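Cyanophage-like gp41-1 intein (Metagenome, PDB 6QAZ) belongs to the naturally split inteins and probably excises itself by protein splicing, joining its two flanking protein segments through a peptide bond. Local coordinates at residues A4-K8 with K18-N22; G57-I61 with A121-L125; L81-M85 with K96-I100; K46-Y50 with I61-E65. All coordinates share one frame; numbering follows the deposited sequence.

Contact 1. Residues A4-K8 with K18-N22; sequences ALDLK and KEISN
Leu-5 meets Ile-20 at the buried end of this contact. The two side chains cross at about a right angle, with CD1 of Leu-5 3.9 Å from CD1 of Ile-20. Phe-119 of strand 118-121 touches both. Asp-6 follows, and the chain turns at the residues after it. Its OD2 accepts the backbone N of Lys-8 at 3.0 Å, from above the carboxylate plane, which makes an Asx turn. Its OD1 forms a salt bridge with Arg-106. The backbone O of Asp-6 lies 3.3 Å from CG2 of Ile-20. Leu-7 uses its carbonyl. The N of Ser-21 donates to O of Leu-7 at 3.2 Å, in the carbonyl plane and on a lone pair. In one conformer, CG of Leu-7 also rests 3.6 Å from CB of Ser-21. Lys-8 ends the run at the surface. It lies beside Glu-19, pointing the same way, and its NZ reaches OE2 of Glu-19 at 2.7 Å on the syn lone pair. The Lys-8 chain bends at chi3 (49°) and chi4 (83°), which curls the ammonium group onto the carboxylate. This is an Asx turn starting at Asp-6, docked on the 3-10 turn after strand 16-19 of the all-beta HINT (Hedgehog/intein) fold.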
loop_
_atom_site.group_PDB
_atom_site.type_symbol
_atom_site.label_atom_id
_atom_site.label_comp_id
_atom_site.label_asym_id
_atom_site.label_seq_id
_atom_site.Cartn_x
_atom_site.Cartn_y
_atom_site.Cartn_z
ATOM N N ALA A 4 -0.563 7.298 -3.722
ATOM C CA ALA A 4 -0.981 7.500 -2.339
ATOM C C ALA A 4 -2.003 6.444 -1.936
ATOM O O ALA A 4 -2.571 5.725 -2.778
ATOM C CB ALA A 4 -1.500 8.912 -2.171
ATOM N N LEU A 5 -2.251 6.380 -0.640
ATOM C CA LEU A 5 -3.075 5.371 0.022
ATOM C C LEU A 5 -4.188 6.041 0.830
ATOM O O LEU A 5 -4.050 7.140 1.366
ATOM C CB LEU A 5 -2.222 4.536 0.962
ATOM C CG LEU A 5 -1.208 3.634 0.276
ATOM C CD1 LEU A 5 -0.290 2.962 1.265
ATOM C CD2 LEU A 5 -1.838 2.622 -0.583
ATOM N N ASP A 6 -5.290 5.304 1.027
ATOM C CA ASP A 6 -6.373 5.812 1.882
ATOM C C ASP A 6 -5.861 6.130 3.268
ATOM O O ASP A 6 -5.039 5.389 3.834
ATOM C CB ASP A 6 -7.488 4.785 1.934
ATOM C CG ASP A 6 -8.708 5.324 2.615
ATOM O OD1 ASP A 6 -9.371 6.164 1.985
ATOM O OD2 ASP A 6 -8.947 4.957 3.791
ATOM N N LEU A 7 -6.420 7.168 3.880
ATOM C CA LEU A 7 -6.010 7.593 5.232
ATOM C C LEU A 7 -6.174 6.504 6.282
ATOM O O LEU A 7 -5.403 6.521 7.258
ATOM C CB LEU A 7 -6.856 8.774 5.697
ATOM C CG LEU A 7 -6.265 10.158 5.471
ATOM C CD1 LEU A 7 -6.247 10.466 4.015
ATOM C CD2 LEU A 7 -7.063 11.205 6.236
ATOM N N LYS A 8 -7.132 5.611 6.135
ATOM C CA LYS A 8 -7.437 4.612 7.162
ATOM C C LYS A 8 -6.684 3.316 6.933
ATOM O O LYS A 8 -6.857 2.366 7.709
ATOM C CB LYS A 8 -8.933 4.370 7.225
ATOM C CG LYS A 8 -9.691 5.640 7.629
ATOM C CD LYS A 8 -11.064 5.538 8.131
ATOM C CE LYS A 8 -11.329 4.525 9.230
ATOM N NZ LYS A 8 -11.041 4.930 10.632
ATOM N N LYS A 18 -1.159 1.191 13.207
ATOM C CA LYS A 18 -1.500 2.612 13.101
ATOM C C LYS A 18 -2.173 2.874 11.763
ATOM O O LYS A 18 -1.789 2.273 10.759
ATOM C CB LYS A 18 -0.254 3.506 13.194
ATOM C CG LYS A 18 0.459 3.483 14.527
ATOM C CD LYS A 18 1.524 4.552 14.654
ATOM C CE LYS A 18 2.301 4.458 15.950
ATOM N NZ LYS A 18 3.229 5.593 16.132
ATOM N N GLU A 19 -3.121 3.794 11.737
ATOM C CA GLU A 19 -3.618 4.294 10.455
ATOM C C GLU A 19 -2.538 5.162 9.836
ATOM O O GLU A 19 -1.836 5.938 10.520
ATOM C CB GLU A 19 -4.912 5.076 10.609
ATOM C CG GLU A 19 -6.076 4.163 10.997
ATOM C CD GLU A 19 -7.434 4.871 11.127
ATOM O OE1 GLU A 19 -7.486 6.120 11.076
ATOM O OE2 GLU A 19 -8.461 4.186 11.218
ATOM N N ILE A 20 -2.382 5.060 8.521
ATOM C CA ILE A 20 -1.266 5.735 7.853
ATOM C C ILE A 20 -1.391 7.253 7.994
ATOM O O ILE A 20 -0.358 7.938 7.981
ATOM C CB ILE A 20 -1.133 5.246 6.410
ATOM C CG1 ILE A 20 0.242 5.563 5.843
ATOM C CG2 ILE A 20 -2.271 5.715 5.547
ATOM C CD1 ILE A 20 0.490 5.010 4.482
ATOM N N SER A 21 -2.597 7.787 8.124
ATOM C CA SER A 21 -2.780 9.224 8.371
ATOM C C SER A 21 -2.125 9.685 9.666
ATOM O O SER A 21 -1.936 10.885 9.820
ATOM C CB SER A 21 -4.266 9.544 8.419
ATOM O OG SER A 21 -4.864 8.868 9.531
ATOM N N ASN A 22 -1.810 8.778 10.582
ATOM C CA ASN A 22 -1.198 9.125 11.868
ATOM C C ASN A 22 0.318 8.867 11.849
ATOM O O ASN A 22 0.954 9.150 12.854
ATOM C CB ASN A 22 -1.885 8.364 12.989
ATOM C CG ASN A 22 -3.329 8.757 13.178
ATOM O OD1 ASN A 22 -3.693 9.913 12.947
ATOM N ND2 ASN A 22 -4.185 7.824 13.576
#

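Contact 2. Residues G57-I61 with A121-L125; sequences GKEII and ANDIL
The amide ND2 of Asn-122 makes the polar link of this contact. It donates to the backbone O of Glu-59 at 2.9 Å, with an N-H...O angle of 153°. The acceptor is tilted 17° out of the Asn-122 amide plane, so the bond is slightly off flat. A water accepts a weak second bond from ND2 and also takes the backbone N of Ile-61 at 2.9 Å. On the other side of the amide group, OD1 accepts from the backbone N of Gln-10. The amide is thus held at both its nitrogen and its oxygen, which should fix its rotation.

Asn-122 and Asp-123 are the central residues of a type I' beta turn from Ala-121 to Ile-124. On the buried side of the turn the packing is apolar. CD1 of Ile-60 sits 3.6 Å from CB of Ala-121. The Ile-60 side chain has CG1 anti to the backbone N (chi1 -174°), which, with the extended chi2, lays CD1 against Ala-121. Its other branch, CG2, lies 3.9 Å from CD1 of Ile-124. Farther out, Lys-58 runs past the turn with its aliphatic part. Its CB is 4.0 Å from CD1 of Ile-124, and its CE is 3.5 Å from CB of Asp-123. The end of this lysine turns elsewhere, to a salt bridge with Asp-56. NZ is 5.3 Å from OD2 of Asp-123, too far for a salt bridge, so any attraction is probably weak. The chemistry implies a turn fixed to strand 59-63 by one side-chain amide bond, with a water adding a weak second link and isoleucine and alanine methyls closing the buried side.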
loop_
_atom_site.group_PDB
_atom_site.type_symbol
_atom_site.label_atom_id
_atom_site.label_comp_id
_atom_site.label_asym_id
_atom_site.label_seq_id
_atom_site.Cartn_x
_atom_site.Cartn_y
_atom_site.Cartn_z
ATOM N N GLY A 57 -10.162 -11.778 0.883
ATOM C CA GLY A 57 -10.960 -10.684 1.430
ATOM C C GLY A 57 -10.196 -9.404 1.667
ATOM O O GLY A 57 -10.829 -8.359 1.830
ATOM N N LYS A 58 -8.870 -9.454 1.739
ATOM C CA LYS A 58 -8.117 -8.249 2.095
ATOM C C LYS A 58 -8.339 -7.175 1.033
ATOM O O LYS A 58 -8.396 -7.462 -0.163
ATOM C CB LYS A 58 -6.639 -8.559 2.258
ATOM C CG LYS A 58 -6.310 -9.494 3.391
ATOM C CD LYS A 58 -4.843 -9.714 3.506
ATOM C CE LYS A 58 -4.380 -10.609 4.631
ATOM N NZ LYS A 58 -4.974 -11.943 4.583
ATOM N N GLU A 59 -8.413 -5.933 1.487
ATOM C CA GLU A 59 -8.661 -4.779 0.611
ATOM C C GLU A 59 -7.662 -3.687 0.878
ATOM O O GLU A 59 -7.202 -3.511 2.034
ATOM C CB GLU A 59 -10.057 -4.173 0.886
ATOM C CG GLU A 59 -11.239 -4.967 0.520
ATOM C CD GLU A 59 -12.526 -4.329 1.088
ATOM O OE1 GLU A 59 -12.555 -3.078 1.393
ATOM O OE2 GLU A 59 -13.486 -5.025 1.113
ATOM N N ILE A 60 -7.404 -2.889 -0.126
ATOM C CA ILE A 60 -6.615 -1.662 0.017
ATOM C C ILE A 60 -7.162 -0.643 -0.958
ATOM O O ILE A 60 -7.570 -1.013 -2.073
ATOM C CB ILE A 60 -5.113 -1.935 -0.143
ATOM C CG1 ILE A 60 -4.288 -0.742 0.131
ATOM C CG2 ILE A 60 -4.814 -2.466 -1.514
ATOM C CD1 ILE A 60 -2.791 -1.087 0.348
ATOM N N ILE A 61 -7.135 0.605 -0.573
ATOM C CA ILE A 61 -7.593 1.731 -1.419
ATOM C C ILE A 61 -6.386 2.605 -1.709
ATOM O O ILE A 61 -5.697 3.071 -0.796
ATOM C CB ILE A 61 -8.749 2.478 -0.749
ATOM C CG1 ILE A 61 -9.999 1.591 -0.726
ATOM C CG2 ILE A 61 -9.039 3.787 -1.484
ATOM C CD1 ILE A 61 -11.129 2.184 0.066
ATOM N N ALA A 121 0.389 -3.116 4.242
ATOM C CA ALA A 121 -0.713 -2.147 4.337
ATOM C C ALA A 121 -1.989 -2.969 4.322
ATOM O O ALA A 121 -2.251 -3.662 3.326
ATOM C CB ALA A 121 -0.628 -1.175 3.188
ATOM N N ASN A 122 -2.727 -2.976 5.414
ATOM C CA ASN A 122 -3.863 -3.935 5.557
ATOM C C ASN A 122 -3.391 -5.366 5.269
ATOM O O ASN A 122 -4.137 -6.170 4.695
ATOM C CB ASN A 122 -5.033 -3.552 4.689
ATOM C CG ASN A 122 -5.565 -2.179 4.973
ATOM O OD1 ASN A 122 -5.381 -1.618 6.052
ATOM N ND2 ASN A 122 -6.255 -1.628 4.026
ATOM N N ASP A 123 -2.165 -5.689 5.658
ATOM C CA ASP A 123 -1.589 -7.041 5.506
ATOM C C ASP A 123 -1.286 -7.394 4.047
ATOM O O ASP A 123 -0.978 -8.547 3.769
ATOM C CB ASP A 123 -2.411 -8.121 6.178
ATOM C CG ASP A 123 -2.493 -7.993 7.661
ATOM O OD1 ASP A 123 -1.482 -7.650 8.255
ATOM O OD2 ASP A 123 -3.556 -8.310 8.232
ATOM N N ILE A 124 -1.298 -6.408 3.150
ATOM C CA ILE A 124 -0.914 -6.568 1.740
ATOM C C ILE A 124 0.435 -5.883 1.563
ATOM O O ILE A 124 0.597 -4.735 1.938
ATOM C CB ILE A 124 -1.963 -5.944 0.807
ATOM C CG1 ILE A 124 -3.338 -6.580 1.023
ATOM C CG2 ILE A 124 -1.508 -6.044 -0.635
ATOM C CD1 ILE A 124 -4.455 -5.917 0.265
ATOM N N LEU A 125 1.400 -6.566 0.951
ATOM C CA LEU A 125 2.706 -5.933 0.726
ATOM C C LEU A 125 2.561 -4.886 -0.364
ATOM O O LEU A 125 2.097 -5.162 -1.489
ATOM C CB LEU A 125 3.729 -6.988 0.341
ATOM C CG LEU A 125 5.177 -6.509 0.365
ATOM C CD1 LEU A 125 5.646 -6.091 1.751
ATOM C CD2 LEU A 125 6.074 -7.627 -0.157
HETATM O O HOH W 1 -6.754 1.055 2.262
#

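Contact 3. Residues L81-M85 with K96-I100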
loop_
_atom_site.group_PDB
_atom_site.type_symbol
_atom_site.label_atom_id
_atom_site.label_comp_id
_atom_site.label_asym_id
_atom_site.label_seq_id
_atom_site.Cartn_x
_atom_site.Cartn_y
_atom_site.Cartn_z
ATOM N N LEU A 81 -1.917 -3.250 -13.610
ATOM C CA LEU A 81 -2.271 -4.162 -12.501
ATOM C C LEU A 81 -3.768 -4.444 -12.586
ATOM O O LEU A 81 -4.556 -3.509 -12.683
ATOM C CB LEU A 81 -1.931 -3.499 -11.178
ATOM C CG LEU A 81 -2.146 -4.365 -9.945
ATOM C CD1 LEU A 81 -1.204 -5.562 -9.946
ATOM C CD2 LEU A 81 -1.904 -3.549 -8.707
ATOM N N LYS A 82 -4.162 -5.708 -12.584
ATOM C CA LYS A 82 -5.573 -6.059 -12.840
ATOM C C LYS A 82 -5.926 -7.372 -12.163
ATOM O O LYS A 82 -5.091 -8.165 -11.706
ATOM C CB LYS A 82 -5.811 -6.172 -14.329
ATOM C CG LYS A 82 -4.994 -7.245 -14.953
ATOM C CD LYS A 82 -5.287 -7.418 -16.441
ATOM C CE LYS A 82 -5.005 -6.210 -17.326
ATOM N NZ LYS A 82 -3.552 -5.882 -17.441
ATOM N N GLU A 83 -7.221 -7.570 -12.162
ATOM C CA GLU A 83 -7.805 -8.812 -11.654
ATOM C C GLU A 83 -7.102 -10.010 -12.299
ATOM O O GLU A 83 -6.813 -10.014 -13.515
ATOM C CB GLU A 83 -9.310 -8.803 -11.907
ATOM C CG GLU A 83 -10.010 -7.622 -11.247
ATOM C CD GLU A 83 -11.286 -7.113 -11.910
ATOM O OE1 GLU A 83 -11.983 -7.917 -12.610
ATOM O OE2 GLU A 83 -11.519 -5.858 -11.787
ATOM N N GLY A 84 -6.856 -11.018 -11.482
ATOM C CA GLY A 84 -6.217 -12.256 -11.896
ATOM C C GLY A 84 -4.734 -12.272 -11.684
ATOM O O GLY A 84 -4.133 -13.354 -11.750
ATOM N N MET A 85 -4.125 -11.099 -11.492
ATOM C CA MET A 85 -2.725 -11.027 -11.033
ATOM C C MET A 85 -2.703 -11.252 -9.541
ATOM O O MET A 85 -3.749 -11.217 -8.911
ATOM C CB MET A 85 -2.126 -9.671 -11.397
ATOM C CG MET A 85 -2.004 -9.499 -12.897
ATOM S SD MET A 85 -1.299 -7.893 -13.257
ATOM C CE MET A 85 -1.200 -7.965 -15.035
ATOM N N LYS A 96 -4.612 -13.910 -5.280
ATOM C CA LYS A 96 -5.199 -13.318 -6.494
ATOM C C LYS A 96 -5.962 -12.039 -6.179
ATOM O O LYS A 96 -6.735 -11.993 -5.221
ATOM C CB LYS A 96 -6.173 -14.319 -7.115
ATOM C CG LYS A 96 -5.687 -15.599 -7.785
ATOM C CD LYS A 96 -5.344 -15.350 -9.198
ATOM C CE LYS A 96 -4.617 -16.528 -9.804
ATOM N NZ LYS A 96 -5.492 -17.725 -9.945
ATOM N N ILE A 97 -5.833 -11.082 -7.070
ATOM C CA ILE A 97 -6.746 -9.918 -7.121
ATOM C C ILE A 97 -8.064 -10.379 -7.718
ATOM O O ILE A 97 -8.100 -10.848 -8.851
ATOM C CB ILE A 97 -6.140 -8.782 -7.939
ATOM C CG1 ILE A 97 -4.843 -8.256 -7.311
ATOM C CG2 ILE A 97 -7.156 -7.653 -8.076
ATOM C CD1 ILE A 97 -4.117 -7.254 -8.186
ATOM N N LEU A 98 -9.130 -10.251 -6.954
ATOM C CA LEU A 98 -10.482 -10.562 -7.455
ATOM C C LEU A 98 -11.087 -9.374 -8.197
ATOM O O LEU A 98 -11.816 -9.609 -9.182
ATOM C CB LEU A 98 -11.407 -10.921 -6.316
ATOM C CG LEU A 98 -11.179 -12.233 -5.612
ATOM C CD1 LEU A 98 -12.322 -12.468 -4.649
ATOM C CD2 LEU A 98 -11.043 -13.407 -6.543
ATOM N N LYS A 99 -10.876 -8.161 -7.697
ATOM C CA LYS A 99 -11.566 -6.974 -8.201
ATOM C C LYS A 99 -10.653 -5.795 -8.056
ATOM O O LYS A 99 -10.009 -5.666 -7.021
ATOM C CB LYS A 99 -12.861 -6.653 -7.423
ATOM C CG LYS A 99 -13.889 -7.727 -7.300
ATOM C CD LYS A 99 -14.965 -7.293 -6.373
ATOM C CE LYS A 99 -15.643 -8.500 -5.749
ATOM N NZ LYS A 99 -16.926 -8.191 -5.095
ATOM N N ILE A 100 -10.742 -4.893 -9.005
ATOM C CA ILE A 100 -10.255 -3.515 -8.842
ATOM C C ILE A 100 -11.423 -2.607 -9.202
ATOM O O ILE A 100 -11.997 -2.737 -10.300
ATOM C CB ILE A 100 -9.024 -3.235 -9.689
ATOM C CG1 ILE A 100 -7.919 -4.247 -9.362
ATOM C CG2 ILE A 100 -8.583 -1.796 -9.449
ATOM C CD1 ILE A 100 -6.591 -3.978 -9.967
#
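A type II beta turn, Lys-82 to Met-85, docks against the long strand 93-113. Two backbone bonds make the link. Gly-84 N donates to Ile-97 O at 2.9 Å, and Ile-97 N donates to Met-85 O at 2.8 Å, nearly straight (179°). Gly-84 has a positive phi of 94°, as is usual for glycine at the third position of a type II turn. In one of its two conformers Glu-83 adds a side-chain bond. Its OE2 accepts the backbone N of Ile-100 at 3.0 Å, on the anti side and 31° out of the carboxylate plane. Its chain is extended beyond CG and passes over the backbone, with CG 3.5 Å from CA of Lys-99. Leu-98 and Lys-99 both face Thr-53 of strand 45-54, a classic beta bulge, and the N-H bound by Glu-83 is the next one along. Ile-97 fills the inner side. Its CD1 lies 3.8 Å from CD1 of Leu-81, and the two side chains cross at about a right angle. CD1 of Ile-100 reaches the backbone O of Leu-81 at 3.4 Å. Leu-87 touches Leu-81 and Ile-97. A beta turn thus leads into strand 86-89, antiparallel to 93-113 just before its bulge.

Contact 4. Residues K46-Y50 with I61-E65; sequences KKKSY and ICSEE
Tyr-50 and Cys-62 form an antiparallel hydrogen-bonded pair. Tyr-50 N donates to Cys-62 O at 2.8 Å, and Cys-62 N donates to Tyr-50 O at 2.9 Å. The first bond is bent at the hydrogen, 138°, and the second is straighter, 160°. Beyond the pair a water links strand 45-54 to the chain after strand 59-63, donating to Lys-48 O at 2.7 Å and accepting from Glu-64 N at 2.9 Å. On the 61-65 side, OG of Ser-63 donates to OE2 of Glu-65 at 2.7 Å, from above the carboxylate plane. The Tyr-50 ring lies beside the chain as it leaves the strand. CG of Tyr-50 stands opposite its own carbonyl carbon (chi1 -62°), which lays the ring edge beside Cys-62 O, in plane. The bridging water is at the edge too. The ring runs alongside Glu-64, with CE1 3.7 Å from Glu-64 CB. Lys-47 lays CD 3.8 Å from CB of Ser-63, while its NZ goes to Ser-45 OG. Ser-49 CB packs 3.8 Å from Ile-61 CG2, and its OG bonds to Asp-104 O. The pairing belongs to the hairpin of strands 45-54 and 59-63 in the large HINT-fold sheet.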
loop_
_atom_site.group_PDB
_atom_site.type_symbol
_atom_site.label_atom_id
_atom_site.label_comp_id
_atom_site.label_asym_id
_atom_site.label_seq_id
_atom_site.Cartn_x
_atom_site.Cartn_y
_atom_site.Cartn_z
ATOM N N LYS A 46 -5.584 15.081 -2.948
ATOM C CA LYS A 46 -6.866 14.543 -3.378
ATOM C C LYS A 46 -6.664 13.948 -4.753
ATOM O O LYS A 46 -6.195 14.648 -5.675
ATOM C CB LYS A 46 -7.900 15.649 -3.452
ATOM C CG LYS A 46 -9.329 15.146 -3.546
ATOM C CD LYS A 46 -10.365 16.238 -3.397
ATOM C CE LYS A 46 -11.774 15.687 -3.368
ATOM N NZ LYS A 46 -12.762 16.671 -3.870
ATOM N N LYS A 47 -7.000 12.680 -4.877
ATOM C CA LYS A 47 -6.812 11.922 -6.120
ATOM C C LYS A 47 -7.994 10.964 -6.281
ATOM O O LYS A 47 -8.645 10.558 -5.292
ATOM C CB LYS A 47 -5.504 11.108 -6.113
ATOM C CG LYS A 47 -4.217 11.836 -5.773
ATOM C CD LYS A 47 -2.985 10.922 -5.792
ATOM C CE LYS A 47 -1.679 11.655 -5.986
ATOM N NZ LYS A 47 -0.888 11.701 -4.749
ATOM N N LYS A 48 -8.227 10.539 -7.509
ATOM C CA LYS A 48 -9.128 9.409 -7.729
ATOM C C LYS A 48 -8.589 8.179 -7.027
ATOM O O LYS A 48 -7.389 7.890 -7.095
ATOM C CB LYS A 48 -9.321 9.151 -9.224
ATOM C CG LYS A 48 -10.346 8.074 -9.604
ATOM C CD LYS A 48 -11.746 8.286 -9.024
ATOM C CE LYS A 48 -12.412 9.533 -9.553
ATOM N NZ LYS A 48 -12.540 9.510 -11.030
ATOM N N SER A 49 -9.473 7.435 -6.387
ATOM C CA SER A 49 -9.101 6.246 -5.615
ATOM C C SER A 49 -9.715 5.004 -6.227
ATOM O O SER A 49 -10.720 5.075 -6.930
ATOM C CB SER A 49 -9.477 6.417 -4.179
ATOM O OG SER A 49 -10.870 6.438 -3.954
ATOM N N TYR A 50 -9.095 3.881 -5.908
ATOM C CA TYR A 50 -9.425 2.551 -6.410
ATOM C C TYR A 50 -9.315 1.577 -5.259
ATOM O O TYR A 50 -8.408 1.668 -4.442
ATOM C CB TYR A 50 -8.433 2.094 -7.483
ATOM C CG TYR A 50 -8.424 2.969 -8.691
ATOM C CD1 TYR A 50 -7.750 4.179 -8.687
ATOM C CD2 TYR A 50 -9.095 2.609 -9.846
ATOM C CE1 TYR A 50 -7.769 5.041 -9.752
ATOM C CE2 TYR A 50 -9.084 3.447 -10.961
ATOM C CZ TYR A 50 -8.459 4.683 -10.887
ATOM O OH TYR A 50 -8.436 5.562 -11.942
ATOM N N ILE A 61 -7.135 0.605 -0.573
ATOM C CA ILE A 61 -7.593 1.731 -1.419
ATOM C C ILE A 61 -6.386 2.605 -1.709
ATOM O O ILE A 61 -5.697 3.071 -0.796
ATOM C CB ILE A 61 -8.749 2.478 -0.749
ATOM C CG1 ILE A 61 -9.999 1.591 -0.726
ATOM C CG2 ILE A 61 -9.039 3.787 -1.484
ATOM C CD1 ILE A 61 -11.129 2.184 0.066
ATOM N N CYS A 62 -6.191 2.881 -2.992
ATOM C CA CYS A 62 -4.993 3.606 -3.428
ATOM C C CYS A 62 -5.291 4.398 -4.690
ATOM O O CYS A 62 -6.335 4.247 -5.326
ATOM C CB CYS A 62 -3.837 2.638 -3.666
ATOM S SG CYS A 62 -4.133 1.451 -5.004
ATOM N N SER A 63 -4.329 5.207 -5.095
ATOM C CA SER A 63 -4.415 5.946 -6.359
ATOM C C SER A 63 -3.927 5.095 -7.517
ATOM O O SER A 63 -3.335 4.013 -7.348
ATOM C CB SER A 63 -3.652 7.231 -6.273
ATOM O OG SER A 63 -2.270 6.976 -6.148
ATOM N N GLU A 64 -4.132 5.600 -8.730
ATOM C CA GLU A 64 -3.834 4.803 -9.926
ATOM C C GLU A 64 -2.342 4.565 -10.116
ATOM O O GLU A 64 -1.979 3.594 -10.782
ATOM C CB GLU A 64 -4.411 5.389 -11.211
ATOM C CG GLU A 64 -3.738 6.664 -11.662
ATOM C CD GLU A 64 -4.225 7.170 -12.995
ATOM O OE1 GLU A 64 -4.651 6.325 -13.807
ATOM O OE2 GLU A 64 -4.159 8.399 -13.207
ATOM N N GLU A 65 -1.499 5.433 -9.572
ATOM C CA GLU A 65 -0.060 5.265 -9.799
ATOM C C GLU A 65 0.618 4.554 -8.635
ATOM O O GLU A 65 1.834 4.292 -8.725
ATOM C CB GLU A 65 0.623 6.504 -10.201
ATOM C CG GLU A 65 0.924 7.385 -9.124
ATOM C CD GLU A 65 -0.154 8.369 -8.768
ATOM O OE1 GLU A 65 0.123 9.579 -8.823
ATOM O OE2 GLU A 65 -1.274 7.903 -8.423
HETATM O O HOH W 2 -5.602 8.047 -9.092
#

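How the contacts relate
From the N terminus, contact 1 closes a short loop through strand 10-13 and most of the hairpin it forms with strand 16-19. Contact 4 follows and closes the hairpin of strands 45-54 and 59-63. Contact 2 starts on the approach to strand 59-63, just before contact 4 closes on it. The two share Ile-61, and contact 2 spans to the C-terminal hairpin at 121-125. Contact 3 falls within that long span and joins 81-85 to the strand 93-113. Contact 1 meets contacts 2 and 4 through residues 4-6: Asp-6 N lies 2.9 Å from Ile-61 O, and Ala-4 O lies 3.0 Å from Ser-63 N. Contacts 1 and 3 lie on opposite sides of the chain's centre.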